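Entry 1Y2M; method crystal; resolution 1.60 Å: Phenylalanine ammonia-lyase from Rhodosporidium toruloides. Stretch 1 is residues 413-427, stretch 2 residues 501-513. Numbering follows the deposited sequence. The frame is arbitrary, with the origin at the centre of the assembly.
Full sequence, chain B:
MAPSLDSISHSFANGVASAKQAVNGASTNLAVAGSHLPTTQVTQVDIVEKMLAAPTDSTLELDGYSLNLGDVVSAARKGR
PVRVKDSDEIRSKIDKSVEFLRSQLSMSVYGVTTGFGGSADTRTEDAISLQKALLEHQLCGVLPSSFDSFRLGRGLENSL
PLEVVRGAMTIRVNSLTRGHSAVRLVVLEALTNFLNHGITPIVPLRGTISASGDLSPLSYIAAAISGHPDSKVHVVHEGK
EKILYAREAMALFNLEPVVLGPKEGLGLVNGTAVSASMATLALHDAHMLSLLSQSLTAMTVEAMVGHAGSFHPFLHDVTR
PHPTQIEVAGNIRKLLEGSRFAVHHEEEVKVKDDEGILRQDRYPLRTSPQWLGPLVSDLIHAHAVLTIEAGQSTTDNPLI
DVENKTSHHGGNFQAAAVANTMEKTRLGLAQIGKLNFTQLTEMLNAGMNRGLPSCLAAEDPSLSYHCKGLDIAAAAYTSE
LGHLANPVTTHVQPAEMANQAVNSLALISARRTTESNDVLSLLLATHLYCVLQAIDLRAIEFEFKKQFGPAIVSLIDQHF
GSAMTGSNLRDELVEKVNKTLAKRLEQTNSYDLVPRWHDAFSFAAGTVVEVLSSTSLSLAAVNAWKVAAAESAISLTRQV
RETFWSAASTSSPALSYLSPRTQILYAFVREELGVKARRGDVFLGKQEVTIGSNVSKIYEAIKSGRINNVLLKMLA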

ATOM      1  N   PHE B 413      19.650  13.643  14.247  1.00  5.51           N
ATOM      2  CA  PHE B 413      19.274  12.273  14.496  1.00  8.02           C
ATOM      3  C   PHE B 413      18.027  11.822  13.700  1.00  8.17           C
ATOM      4  O   PHE B 413      17.639  10.672  13.796  1.00  7.56           O
ATOM      5  CB  PHE B 413      19.010  12.131  15.987  1.00  7.21           C
ATOM      6  CG  PHE B 413      18.121  13.230  16.535  1.00  7.07           C
ATOM      7  CD1 PHE B 413      16.761  13.306  16.229  1.00  7.13           C
ATOM      8  CD2 PHE B 413      18.651  14.250  17.277  1.00 11.13           C
ATOM      9  CE1 PHE B 413      15.962  14.309  16.706  1.00  9.76           C
ATOM     10  CE2 PHE B 413      17.853  15.255  17.745  1.00 12.53           C
ATOM     11  CZ  PHE B 413      16.515  15.294  17.458  1.00 10.32           C
ATOM     12  N   GLN B 414      17.373  12.756  12.976  1.00  6.47           N
ATOM     13  CA  GLN B 414      16.174  12.434  12.229  1.00  7.16           C
ATOM     14  C   GLN B 414      16.609  11.758  10.932  1.00  9.13           C
ATOM     15  O   GLN B 414      16.993  12.449   9.966  1.00 11.30           O
ATOM     16  CB  GLN B 414      15.384  13.717  11.974  1.00  7.82           C
ATOM     17  CG  GLN B 414      14.094  13.576  11.218  1.00  6.40           C
ATOM     18  CD  GLN B 414      13.044  12.851  12.034  1.00  8.41           C
ATOM     19  OE1 GLN B 414      12.985  11.628  12.032  1.00 10.16           O
ATOM     20  NE2 GLN B 414      12.191  13.617  12.708  1.00  8.24           N
ATOM     21  N   ALA B 415      16.440  10.460  10.894  1.00  8.40           N
ATOM     22  CA  ALA B 415      17.103   9.629   9.852  1.00  7.34           C
ATOM     23  C   ALA B 415      16.288   9.589   8.542  1.00 10.25           C
ATOM     24  O   ALA B 415      16.233   8.524   7.908  1.00  8.82           O
ATOM     25  CB  ALA B 415      17.410   8.222  10.330  1.00  9.97           C
ATOM     26  N   ALA B 416      15.664  10.705   8.150  1.00  8.96           N
ATOM     27  CA  ALA B 416      14.845  10.761   6.928  1.00  8.05           C
ATOM     28  C   ALA B 416      15.694  10.523   5.692  1.00  7.40           C
ATOM     29  O   ALA B 416      15.281   9.835   4.764  1.00  9.86           O
ATOM     30  CB  ALA B 416      14.089  12.042   6.846  1.00  8.11           C
ATOM     31  N   ALA B 417      16.935  10.962   5.712  1.00  8.65           N
ATOM     32  CA  ALA B 417      17.810  10.726   4.536  1.00  7.97           C
ATOM     33  C   ALA B 417      17.966   9.215   4.355  1.00  9.79           C
ATOM     34  O   ALA B 417      17.882   8.726   3.215  1.00  9.99           O
ATOM     35  CB  ALA B 417      19.132  11.353   4.757  1.00 12.71           C
ATOM     36  N   VAL B 418      18.086   8.472   5.461  1.00  9.12           N
ATOM     37  CA  VAL B 418      18.284   7.006   5.387  1.00  9.66           C
ATOM     38  C   VAL B 418      16.988   6.345   4.942  1.00  8.07           C
ATOM     39  O   VAL B 418      17.001   5.449   4.079  1.00  9.86           O
ATOM     40  CB  VAL B 418      18.727   6.379   6.727  1.00 10.21           C
ATOM     41  CG1 VAL B 418      18.856   4.884   6.586  1.00  9.08           C
ATOM     42  CG2 VAL B 418      20.007   7.027   7.231  1.00 11.08           C
ATOM     43  N   ALA B 419      15.856   6.770   5.543  1.00  8.36           N
ATOM     44  CA  ALA B 419      14.579   6.144   5.228  1.00  9.83           C
ATOM     45  C   ALA B 419      14.308   6.352   3.742  1.00 10.28           C
ATOM     46  O   ALA B 419      13.862   5.400   3.048  1.00  9.26           O
ATOM     47  CB  ALA B 419      13.505   6.774   6.021  1.00 10.85           C
ATOM     48  N   ASN B 420      14.629   7.554   3.256  1.00 10.66           N
ATOM     49  CA  ASN B 420      14.458   7.892   1.830  1.00 11.33           C
ATOM     50  C   ASN B 420      15.136   6.897   0.919  1.00  8.84           C
ATOM     51  O   ASN B 420      14.538   6.395  -0.041  1.00 11.12           O
ATOM     52  CB  ASN B 420      15.010   9.321   1.582  1.00 13.85           C
ATOM     53  CG  ASN B 420      15.020   9.768   0.073  1.00 17.16           C
ATOM     54  OD1 ASN B 420      16.077   9.687  -0.601  1.00 24.06           O
ATOM     55  ND2 ASN B 420      13.902  10.329  -0.403  1.00 17.27           N
ATOM     56  N   THR B 421      16.378   6.569   1.225  1.00  7.28           N
ATOM     57  CA  THR B 421      17.106   5.637   0.381  1.00  9.41           C
ATOM     58  C   THR B 421      16.444   4.273   0.369  1.00 10.54           C
ATOM     59  O   THR B 421      16.428   3.552  -0.653  1.00 10.24           O
ATOM     60  CB  THR B 421      18.589   5.465   0.787  1.00  7.36           C
ATOM     61  OG1 THR B 421      18.736   4.817   2.056  1.00  8.58           O
ATOM     62  CG2 THR B 421      19.268   6.845   0.837  1.00  9.86           C
HETATM   63  N   MSE B 422      15.937   3.897   1.521  1.00  7.64           N
HETATM   64  CA  MSE B 422      15.353   2.532   1.661  1.00  8.35           C
HETATM   65  C   MSE B 422      13.994   2.395   0.961  1.00  7.79           C
HETATM   66  O   MSE B 422      13.684   1.374   0.354  1.00  9.76           O
HETATM   67  CB  MSE B 422      15.261   2.185   3.106  1.00 10.22           C
HETATM   68  CG  MSE B 422      16.621   1.958   3.738  1.00 10.77           C
HETATM   69 SE   MSE B 422      17.602   0.436   2.920  1.00 17.88          SE
HETATM   70  CE  MSE B 422      18.753   1.321   1.573  1.00 11.04           C
ATOM     71  N   GLU B 423      13.169   3.441   1.053  1.00  8.67           N
ATOM     72  CA  GLU B 423      11.833   3.436   0.390  1.00  7.17           C
ATOM     73  C   GLU B 423      12.090   3.267  -1.109  1.00  9.63           C
ATOM     74  O   GLU B 423      11.480   2.375  -1.743  1.00  9.53           O
ATOM     75  CB  GLU B 423      11.062   4.712   0.678  1.00  9.66           C
ATOM     76  CG  GLU B 423      10.747   4.992   2.137  1.00 11.35           C
ATOM     77  CD  GLU B 423       9.638   4.138   2.735  1.00 12.84           C
ATOM     78  OE1 GLU B 423       8.518   4.656   2.803  1.00 14.50           O
ATOM     79  OE2 GLU B 423       9.888   3.031   3.202  1.00 10.76           O
ATOM     80  N   LYS B 424      12.960   4.113  -1.668  1.00 10.96           N
ATOM     81  CA  LYS B 424      13.243   4.095  -3.120  1.00 13.79           C
ATOM     82  C   LYS B 424      13.874   2.787  -3.561  1.00 10.12           C
ATOM     83  O   LYS B 424      13.541   2.207  -4.613  1.00 11.00           O
ATOM     84  CB  LYS B 424      14.175   5.252  -3.543  1.00 15.41           C
ATOM     85  CG  LYS B 424      13.666   6.646  -3.245  1.00 24.49           C
ATOM     86  CD  LYS B 424      14.832   7.716  -3.207  1.00 24.61           C
ATOM     87  CE  LYS B 424      15.913   7.416  -4.228  1.00 24.77           C
ATOM     88  NZ  LYS B 424      16.955   6.339  -3.929  1.00 25.15           N
ATOM     89  N   THR B 425      14.802   2.280  -2.754  1.00  9.03           N
ATOM     90  CA  THR B 425      15.469   1.036  -3.142  1.00  9.21           C
ATOM     91  C   THR B 425      14.454  -0.111  -3.138  1.00 10.27           C
ATOM     92  O   THR B 425      14.522  -0.997  -4.013  1.00 10.19           O
ATOM     93  CB  THR B 425      16.667   0.782  -2.224  1.00  9.20           C
ATOM     94  OG1 THR B 425      17.601   1.868  -2.357  1.00  9.28           O
ATOM     95  CG2 THR B 425      17.369  -0.589  -2.513  1.00 12.86           C
ATOM     96  N   ARG B 426      13.513  -0.153  -2.182  1.00  8.67           N
ATOM     97  CA  ARG B 426      12.619  -1.312  -2.110  1.00  8.74           C
ATOM     98  C   ARG B 426      11.664  -1.326  -3.311  1.00  9.41           C
ATOM     99  O   ARG B 426      11.303  -2.385  -3.855  1.00  9.60           O
ATOM    100  CB  ARG B 426      11.853  -1.250  -0.789  1.00 10.58           C
ATOM    101  CG  ARG B 426      11.210  -2.568  -0.445  1.00  8.48           C
ATOM    102  CD  ARG B 426      10.717  -2.637   0.988  1.00 10.46           C
ATOM    103  NE  ARG B 426       9.793  -1.566   1.369  1.00  8.45           N
ATOM    104  CZ  ARG B 426      10.098  -0.438   2.046  1.00  7.53           C
ATOM    105  NH1 ARG B 426       9.141   0.421   2.346  1.00  9.93           N
ATOM    106  NH2 ARG B 426      11.324  -0.131   2.437  1.00  8.95           N
ATOM    107  N   LEU B 427      11.300  -0.160  -3.757  1.00  9.59           N
ATOM    108  CA  LEU B 427      10.449  -0.056  -4.927  1.00 10.14           C
ATOM    109  C   LEU B 427      11.263  -0.483  -6.133  1.00  9.05           C
ATOM    110  O   LEU B 427      10.801  -1.268  -6.960  1.00  9.10           O
ATOM    111  CB  LEU B 427       9.883   1.372  -5.077  1.00 11.93           C
ATOM    112  CG  LEU B 427       8.956   1.557  -6.293  1.00 12.16           C
ATOM    113  CD1 LEU B 427       7.808   0.596  -6.364  1.00  9.53           C
ATOM    114  CD2 LEU B 427       8.477   2.972  -6.289  1.00 13.81           C
ATOM    115  N   ALA B 501       6.694  13.893  16.807  1.00  9.27           N
ATOM    116  CA  ALA B 501       5.506  13.737  15.985  1.00  8.02           C
ATOM    117  C   ALA B 501       5.819  13.383  14.524  1.00  9.73           C
ATOM    118  O   ALA B 501       4.981  12.865  13.820  1.00  9.86           O
ATOM    119  CB  ALA B 501       4.656  14.958  16.041  1.00  8.67           C
ATOM    120  N   VAL B 502       6.997  13.787  14.070  1.00  7.45           N
ATOM    121  CA  VAL B 502       7.586  13.248  12.851  1.00  9.65           C
ATOM    122  C   VAL B 502       8.776  12.394  13.271  1.00  9.92           C
ATOM    123  O   VAL B 502       9.617  12.810  14.072  1.00  8.63           O
ATOM    124  CB  VAL B 502       7.946  14.313  11.809  1.00  9.36           C
ATOM    125  CG1 VAL B 502       6.673  14.871  11.126  1.00  7.73           C
ATOM    126  CG2 VAL B 502       8.764  15.434  12.403  1.00 12.04           C
ATOM    127  N   ASN B 503       8.851  11.197  12.700  1.00  8.68           N
ATOM    128  CA  ASN B 503       9.947  10.249  12.962  1.00  6.27           C
ATOM    129  C   ASN B 503      10.169   9.462  11.670  1.00  7.21           C
ATOM    130  O   ASN B 503       9.205   9.191  10.961  1.00  6.95           O
ATOM    131  CB  ASN B 503       9.661   9.343  14.138  1.00  7.83           C
ATOM    132  CG  ASN B 503       8.264   8.756  14.081  1.00  6.07           C
ATOM    133  OD1 ASN B 503       8.057   7.704  13.488  1.00  7.92           O
ATOM    134  ND2 ASN B 503       7.337   9.401  14.764  1.00  9.04           N
ATOM    135  N   SER B 504      11.433   9.165  11.347  1.00  7.46           N
ATOM    136  CA  SER B 504      11.804   8.683  10.014  1.00  7.24           C
ATOM    137  C   SER B 504      11.389   7.243   9.679  1.00  7.87           C
ATOM    138  O   SER B 504      11.268   6.906   8.452  1.00  9.56           O
ATOM    139  CB  SER B 504      13.302   8.807   9.738  1.00  8.55           C
ATOM    140  OG  SER B 504      14.021   7.792  10.388  1.00  9.29           O
ATOM    141  N   LEU B 505      11.330   6.382  10.700  1.00  6.20           N
ATOM    142  CA  LEU B 505      11.067   4.946  10.504  1.00  6.57           C
ATOM    143  C   LEU B 505      12.136   4.271   9.601  1.00  5.99           C
ATOM    144  O   LEU B 505      11.890   3.203   8.986  1.00  9.17           O
ATOM    145  CB  LEU B 505       9.655   4.704   9.960  1.00  8.21           C
ATOM    146  CG  LEU B 505       8.528   5.302  10.786  1.00  6.49           C
ATOM    147  CD1 LEU B 505       7.230   5.066  10.017  1.00 10.50           C
ATOM    148  CD2 LEU B 505       8.568   4.620  12.164  1.00  7.64           C
ATOM    149  N   ALA B 506      13.357   4.823   9.612  1.00  7.83           N
ATOM    150  CA  ALA B 506      14.400   4.338   8.699  1.00  6.64           C
ATOM    151  C   ALA B 506      14.725   2.869   8.965  1.00  7.22           C
ATOM    152  O   ALA B 506      14.945   2.134   8.017  1.00  8.12           O
ATOM    153  CB  ALA B 506      15.654   5.165   8.809  1.00  9.23           C
ATOM    154  N   LEU B 507      14.857   2.459  10.235  1.00  8.67           N
ATOM    155  CA  LEU B 507      15.300   1.090  10.495  1.00  8.44           C
ATOM    156  C   LEU B 507      14.253   0.076  10.006  1.00  7.94           C
ATOM    157  O   LEU B 507      14.576  -1.000   9.486  1.00  9.83           O
ATOM    158  CB  LEU B 507      15.652   0.846  11.969  1.00 10.50           C
ATOM    159  CG  LEU B 507      16.226  -0.564  12.170  1.00 10.50           C
ATOM    160  CD1 LEU B 507      17.542  -0.866  11.393  1.00 12.64           C
ATOM    161  CD2 LEU B 507      16.447  -0.768  13.639  1.00 14.81           C
ATOM    162  N   ILE B 508      12.993   0.417  10.265  1.00  8.24           N
ATOM    163  CA  ILE B 508      11.871  -0.458   9.781  1.00  8.80           C
ATOM    164  C   ILE B 508      11.918  -0.525   8.248  1.00  8.47           C
ATOM    165  O   ILE B 508      11.819  -1.588   7.623  1.00  9.13           O
ATOM    166  CB  ILE B 508      10.516  -0.024  10.268  1.00  9.51           C
ATOM    167  CG1 ILE B 508      10.433  -0.013  11.803  1.00  9.71           C
ATOM    168  CG2 ILE B 508       9.410  -0.941   9.708  1.00 11.86           C
ATOM    169  CD1 ILE B 508       9.216   0.751  12.339  1.00 12.13           C
ATOM    170  N   SER B 509      12.063   0.640   7.635  1.00  9.35           N
ATOM    171  CA  SER B 509      12.183   0.648   6.162  1.00  7.58           C
ATOM    172  C   SER B 509      13.383  -0.227   5.708  1.00  7.41           C
ATOM    173  O   SER B 509      13.246  -1.031   4.761  1.00  8.84           O
ATOM    174  CB  SER B 509      12.278   2.079   5.626  1.00  9.77           C
ATOM    175  OG  SER B 509      12.088   2.050   4.225  1.00 10.47           O
ATOM    176  N   ALA B 510      14.550  -0.067   6.364  1.00  7.01           N
ATOM    177  CA  ALA B 510      15.761  -0.833   6.019  1.00  7.56           C
ATOM    178  C   ALA B 510      15.531  -2.345   6.118  1.00  7.82           C
ATOM    179  O   ALA B 510      16.009  -3.162   5.297  1.00  8.35           O
ATOM    180  CB  ALA B 510      16.909  -0.372   6.825  1.00  9.35           C
ATOM    181  N   ARG B 511      14.792  -2.730   7.165  1.00  7.85           N
ATOM    182  CA  ARG B 511      14.431  -4.127   7.376  1.00  8.99           C
ATOM    183  C   ARG B 511      13.619  -4.645   6.227  1.00 10.70           C
ATOM    184  O   ARG B 511      13.883  -5.768   5.726  1.00  9.92           O
ATOM    185  CB  ARG B 511      13.702  -4.319   8.697  1.00  8.38           C
ATOM    186  CG  ARG B 511      14.619  -4.300   9.939  1.00  9.47           C
ATOM    187  CD  ARG B 511      13.905  -4.342  11.260  1.00  8.01           C
ATOM    188  NE  ARG B 511      12.851  -5.325  11.169  1.00  9.52           N
ATOM    189  CZ  ARG B 511      11.576  -5.152  11.498  1.00 10.84           C
ATOM    190  NH1 ARG B 511      11.113  -4.008  12.019  1.00  8.99           N
ATOM    191  NH2 ARG B 511      10.755  -6.147  11.226  1.00 11.01           N
ATOM    192  N   ARG B 512      12.635  -3.856   5.800  1.00  8.41           N
ATOM    193  CA  ARG B 512      11.800  -4.334   4.692  1.00  8.24           C
ATOM    194  C   ARG B 512      12.599  -4.403   3.402  1.00  8.96           C
ATOM    195  O   ARG B 512      12.468  -5.373   2.625  1.00 10.49           O
ATOM    196  CB  ARG B 512      10.538  -3.464   4.552  1.00  9.61           C
ATOM    197  CG  ARG B 512       9.597  -3.493   5.724  1.00  8.62           C
ATOM    198  CD  ARG B 512       9.204  -4.922   6.076  1.00 12.18           C
ATOM    199  NE  ARG B 512       8.205  -4.952   7.131  1.00 13.65           N
ATOM    200  CZ  ARG B 512       8.068  -5.874   8.047  1.00  8.47           C
ATOM    201  NH1 ARG B 512       9.019  -6.812   8.265  1.00 11.48           N
ATOM    202  NH2 ARG B 512       7.032  -5.748   8.889  1.00  9.72           N
ATOM    203  N   THR B 513      13.480  -3.435   3.163  1.00  9.23           N
ATOM    204  CA  THR B 513      14.291  -3.483   1.932  1.00  7.38           C
ATOM    205  C   THR B 513      15.266  -4.688   1.979  1.00  8.30           C
ATOM    206  O   THR B 513      15.536  -5.269   0.946  1.00  8.86           O
ATOM    207  CB  THR B 513      15.043  -2.155   1.769  1.00  6.10           C
ATOM    208  OG1 THR B 513      14.065  -1.108   1.776  1.00  7.52           O
ATOM    209  CG2 THR B 513      15.903  -2.167   0.499  1.00  7.57           C
TER

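Each stretch begins as an extended or turning segment and then enters a helix, 416-427 in the first and 506-513 in the second. The helices run in nearly the same direction, their axes inclined by 25° and approaching to 8.3 Å. Small residues lie where the backbones come closest, and the CA atoms of Ala-419 and Ala-506 are 3.9 Å apart. Ala-415 and Leu-505 occupy the N-cap positions; the CA-to-CB bond of Leu-505, a residue with phi/psi of 60/28, points away from the first stretch. Altogether 647 Å² of surface is buried, both sides summed.

Alanine suits the tightest region because its methyl group fills space without holding the backbones apart. The CB of Ala-506 points toward the first helix and lies 3.8 Å from CB of Ala-415, 3.9 Å from CB of Val-418 and 3.9 Å from CB of Ala-419. Ser-504 is only slightly larger: its CB packs 3.3 Å from the backbone C of Ala-415, while its OG accepts a hydrogen bond from N of Ala-506 (3.1 Å), a bond within the second stretch, and is also bonded elsewhere in the structure. CB of Ala-419 in turn rests 3.3 Å from the backbone O of Ser-504.

Ahead of the helices, Gln-414 reaches across with a long side chain, chi1 t and chi2 p. Its NE2 donates to O of Val-502 at 3.0 Å with an angle of 162°, and its OE1 lies 3.0 Å from N of Ser-504. An amide suits this position because it presents a donor to a backbone carbonyl in the buried loop.

Farther along, the contact becomes polar. Ser-509 fits as a knob among Ala-419, Met-422, Glu-423 and Arg-426. Its hydroxyl does double duty: OG donates to OE2 of Glu-423 at 2.6 Å and accepts from NH2 of Arg-426 at 2.9 Å. That same OE2 of Glu-423 forms a salt bridge with NH1 of Arg-426 (2.8 Å), so the buried charges are paired within the first helix and tied to the second through serine. NH2 of Arg-426 also donates to OG1 of Thr-513 at 3.0 Å. Both hydroxyls lie at the guanidinium edge, where its N-H groups point, whereas CB of Arg-512 covers one face.

Met-422, a selenomethionine, points its CA-to-CB bond toward the second stretch and packs its CG 3.9 Å from CB of Ala-510, while the end of the side chain leads away. Thr-513 combines two characters, its OG1 meeting the arginine while its CG2 packs 3.7 Å from CG2 of Thr-425.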